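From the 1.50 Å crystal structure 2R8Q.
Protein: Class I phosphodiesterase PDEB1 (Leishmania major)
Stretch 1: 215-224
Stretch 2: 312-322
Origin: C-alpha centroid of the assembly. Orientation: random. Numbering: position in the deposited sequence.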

# COMPACT_ATOMS: atom_id res chain seq x y z
N ASP A 215 0.93 -10.75 11.99
CA ASP A 215 -0.49 -10.49 12.22
C ASP A 215 -0.99 -11.59 13.16
O ASP A 215 -1.02 -12.76 12.78
CB ASP A 215 -1.28 -10.54 10.91
CG ASP A 215 -2.77 -10.29 11.12
OD1 ASP A 215 -3.18 -10.09 12.28
OD2 ASP A 215 -3.52 -10.29 10.13
N MET A 216 -1.37 -11.21 14.37
CA MET A 216 -1.83 -12.19 15.36
C MET A 216 -3.09 -12.96 14.98
O MET A 216 -3.41 -13.97 15.61
CB MET A 216 -2.01 -11.52 16.72
CG MET A 216 -0.69 -11.21 17.43
SD MET A 216 0.34 -12.68 17.73
CE MET A 216 -0.47 -13.40 19.14
N ALA A 217 -3.80 -12.50 13.96
CA ALA A 217 -5.01 -13.21 13.54
C ALA A 217 -4.60 -14.56 12.94
O ALA A 217 -5.40 -15.50 12.89
CB ALA A 217 -5.77 -12.39 12.50
N LYS A 218 -3.35 -14.65 12.50
CA LYS A 218 -2.83 -15.87 11.89
C LYS A 218 -2.03 -16.70 12.89
O LYS A 218 -1.38 -17.67 12.52
CB LYS A 218 -1.92 -15.51 10.72
CG LYS A 218 -2.58 -14.67 9.63
CD LYS A 218 -1.55 -14.18 8.61
CE LYS A 218 -0.88 -15.34 7.88
NZ LYS A 218 0.09 -14.86 6.86
N HIS A 219 -2.10 -16.32 14.16
CA HIS A 219 -1.33 -17.01 15.20
C HIS A 219 -1.51 -18.53 15.27
O HIS A 219 -0.53 -19.27 15.23
CB HIS A 219 -1.63 -16.40 16.57
CG HIS A 219 -0.78 -16.96 17.66
ND1 HIS A 219 0.56 -16.67 17.79
CD2 HIS A 219 -1.07 -17.85 18.64
CE1 HIS A 219 1.07 -17.36 18.80
NE2 HIS A 219 0.10 -18.08 19.33
N ALA A 220 -2.75 -18.98 15.41
CA ALA A 220 -3.02 -20.41 15.50
C ALA A 220 -2.45 -21.18 14.32
O ALA A 220 -1.82 -22.22 14.49
CB ALA A 220 -4.53 -20.64 15.61
N ASP A 221 -2.68 -20.66 13.11
CA ASP A 221 -2.19 -21.31 11.91
C ASP A 221 -0.66 -21.32 11.88
O ASP A 221 -0.04 -22.32 11.50
CB ASP A 221 -2.72 -20.60 10.67
CG ASP A 221 -2.39 -21.35 9.39
OD1 ASP A 221 -2.83 -22.51 9.26
OD2 ASP A 221 -1.70 -20.77 8.53
N ALA A 222 -0.06 -20.21 12.29
CA ALA A 222 1.39 -20.08 12.31
C ALA A 222 2.00 -21.12 13.24
O ALA A 222 3.02 -21.74 12.91
CB ALA A 222 1.77 -18.68 12.78
N LEU A 223 1.39 -21.32 14.40
CA LEU A 223 1.90 -22.31 15.34
C LEU A 223 1.68 -23.72 14.81
O LEU A 223 2.53 -24.60 14.98
CB LEU A 223 1.24 -22.14 16.72
CG LEU A 223 1.71 -23.07 17.83
CD1 LEU A 223 3.23 -23.05 17.94
CD2 LEU A 223 1.08 -22.65 19.15
N SER A 224 0.53 -23.94 14.17
CA SER A 224 0.20 -25.24 13.59
C SER A 224 1.25 -25.65 12.56
O SER A 224 1.73 -26.79 12.58
CB SER A 224 -1.17 -25.18 12.92
OG SER A 224 -1.46 -26.39 12.22
N PHE A 312 -3.09 -18.15 27.68
CA PHE A 312 -3.67 -18.56 26.42
C PHE A 312 -3.00 -18.13 25.12
O PHE A 312 -3.48 -18.49 24.04
CB PHE A 312 -5.15 -18.15 26.40
CG PHE A 312 -5.92 -18.67 27.58
CD1 PHE A 312 -6.22 -17.84 28.65
CD2 PHE A 312 -6.30 -20.01 27.64
CE1 PHE A 312 -6.89 -18.33 29.77
CE2 PHE A 312 -6.97 -20.51 28.76
CZ PHE A 312 -7.27 -19.67 29.82
N VAL A 313 -1.90 -17.39 25.21
CA VAL A 313 -1.22 -16.97 23.99
C VAL A 313 0.29 -17.15 24.06
O VAL A 313 0.83 -18.14 23.57
CB VAL A 313 -1.53 -15.49 23.65
CG1 VAL A 313 -0.82 -15.10 22.35
CG2 VAL A 313 -3.03 -15.29 23.50
N ALA A 314 0.97 -16.19 24.69
CA ALA A 314 2.43 -16.20 24.79
C ALA A 314 3.05 -17.38 25.53
O ALA A 314 4.08 -17.90 25.11
CB ALA A 314 2.90 -14.89 25.41
N GLY A 315 2.43 -17.78 26.64
CA GLY A 315 2.96 -18.89 27.42
C GLY A 315 3.10 -20.18 26.62
O GLY A 315 4.19 -20.74 26.54
N LYS A 316 2.00 -20.64 26.05
CA LYS A 316 2.03 -21.87 25.26
C LYS A 316 2.93 -21.71 24.04
O LYS A 316 3.64 -22.64 23.67
CB LYS A 316 0.62 -22.25 24.80
CG LYS A 316 0.60 -23.48 23.89
CD LYS A 316 -0.79 -23.80 23.37
CE LYS A 316 -0.75 -24.99 22.42
NZ LYS A 316 -2.09 -25.31 21.86
N PHE A 317 2.89 -20.53 23.43
CA PHE A 317 3.71 -20.29 22.24
C PHE A 317 5.19 -20.53 22.52
O PHE A 317 5.85 -21.26 21.79
CB PHE A 317 3.51 -18.87 21.72
CG PHE A 317 4.23 -18.60 20.42
CD1 PHE A 317 3.87 -19.28 19.26
CD2 PHE A 317 5.27 -17.68 20.36
CE1 PHE A 317 4.54 -19.05 18.05
CE2 PHE A 317 5.94 -17.43 19.16
CZ PHE A 317 5.58 -18.12 18.01
N PHE A 318 5.72 -19.92 23.57
CA PHE A 318 7.13 -20.11 23.88
C PHE A 318 7.44 -21.54 24.32
O PHE A 318 8.46 -22.11 23.92
CB PHE A 318 7.61 -19.11 24.95
CG PHE A 318 8.01 -17.78 24.38
CD1 PHE A 318 7.09 -16.74 24.27
CD2 PHE A 318 9.31 -17.57 23.92
CE1 PHE A 318 7.45 -15.52 23.69
CE2 PHE A 318 9.68 -16.36 23.34
CZ PHE A 318 8.75 -15.33 23.23
N ARG A 319 6.57 -22.12 25.13
CA ARG A 319 6.79 -23.49 25.58
C ARG A 319 6.86 -24.42 24.38
O ARG A 319 7.71 -25.31 24.31
CB ARG A 319 5.66 -23.90 26.53
CG ARG A 319 5.65 -23.10 27.82
CD ARG A 319 4.27 -23.08 28.47
NE ARG A 319 4.22 -22.13 29.58
CZ ARG A 319 3.10 -21.66 30.11
NH1 ARG A 319 1.93 -22.05 29.63
NH2 ARG A 319 3.15 -20.81 31.12
N ASP A 320 5.96 -24.20 23.42
CA ASP A 320 5.91 -25.02 22.22
C ASP A 320 7.10 -24.86 21.28
O ASP A 320 7.70 -25.85 20.86
CB ASP A 320 4.62 -24.73 21.45
CG ASP A 320 3.43 -25.50 21.99
OD1 ASP A 320 3.42 -25.80 23.20
OD2 ASP A 320 2.51 -25.80 21.21
N ILE A 321 7.46 -23.62 20.95
CA ILE A 321 8.57 -23.43 20.03
C ILE A 321 9.92 -23.77 20.65
O ILE A 321 10.81 -24.25 19.95
CB ILE A 321 8.60 -21.99 19.46
CG1 ILE A 321 8.92 -20.98 20.56
CG2 ILE A 321 7.26 -21.67 18.81
CD1 ILE A 321 9.10 -19.56 20.03
N VAL A 322 10.08 -23.54 21.95
CA VAL A 322 11.34 -23.85 22.61
C VAL A 322 11.47 -25.36 22.78
O VAL A 322 12.53 -25.94 22.51
CB VAL A 322 11.43 -23.18 24.00
CG1 VAL A 322 12.64 -23.71 24.76
CG2 VAL A 322 11.54 -21.67 23.83
O HOH W 1 0.20 -19.90 21.56

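Two helices of one chain, at least 93 residues apart in sequence wherever they touch, lie side by side here and run in nearly the same direction. Helix 219-224 and helix 312-322 diverge by only 13°, and their axes come no closer than 11.6 Å, a spacing that leaves room for large side chains between the backbones. The register pairs H219 with V313 and L223 with F317, so each step of four residues, about one helical turn, brings a new pair into line. No direct hydrogen bond crosses the interface; apolar packing and one bridging water join the two stretches.

Along stretch 2, the first contact is at V313, in the wider turn that opens the stretch. Its CG1 meets CE of M216 at 3.6 Å, and this apolar methyl suits contact with another methyl. M216 sits in the 3-10 segment ahead of its helix with CA-to-CB directed sideways, yet its long, flexible side chain, m at all three chi angles, brings the terminal methyl to the valine. The carbonyl of V313 does double duty. V313 O accepts the helical hydrogen bond from F317 N at 3.2 Å, and it also accepts one from a water at 2.7 Å. That water lies 2.9 Å from H219 NE2, also within a hydrogen bond, and so bridges a gap of 4.3 Å between H219 NE2 and V313 O. Histidine suits this position because its ring can serve polar and apolar neighbors together: ND1 is bonded elsewhere in the structure, while the carbon CE1 faces the next helical turn.

K316 contributes a small contact, its extended chain of methylenes bringing CE within 4.4 Å of L223 CD2, a contact that asks nothing of the charged amine.

F317 is the buried hub. Its CD1 lies 3.4 Å from H219 CE1 and 4.0 Å from L223 CD1, so one broad ring serves partners a full turn apart on the other helix. The phenylalanine and histidine rings meet obliquely, with centroids 5.1 Å apart and planes at 57°.

One turn after K316, D320 points toward stretch 1, where its OD2 comes within 4.0 Å of L223 CD2. This is van der Waals contact only, and the residue as a whole is partly exposed, a setting that suits a charged side chain. I321 makes the last contact; its apolar side chain suits a buried site, and CG2 lies 4.3 Å from L223 CD1. Leucine fits its central role well: its CB points toward stretch 2, and its two methyls both reach F317 and D320, while CD2 also meets K316 and CD1 meets I321.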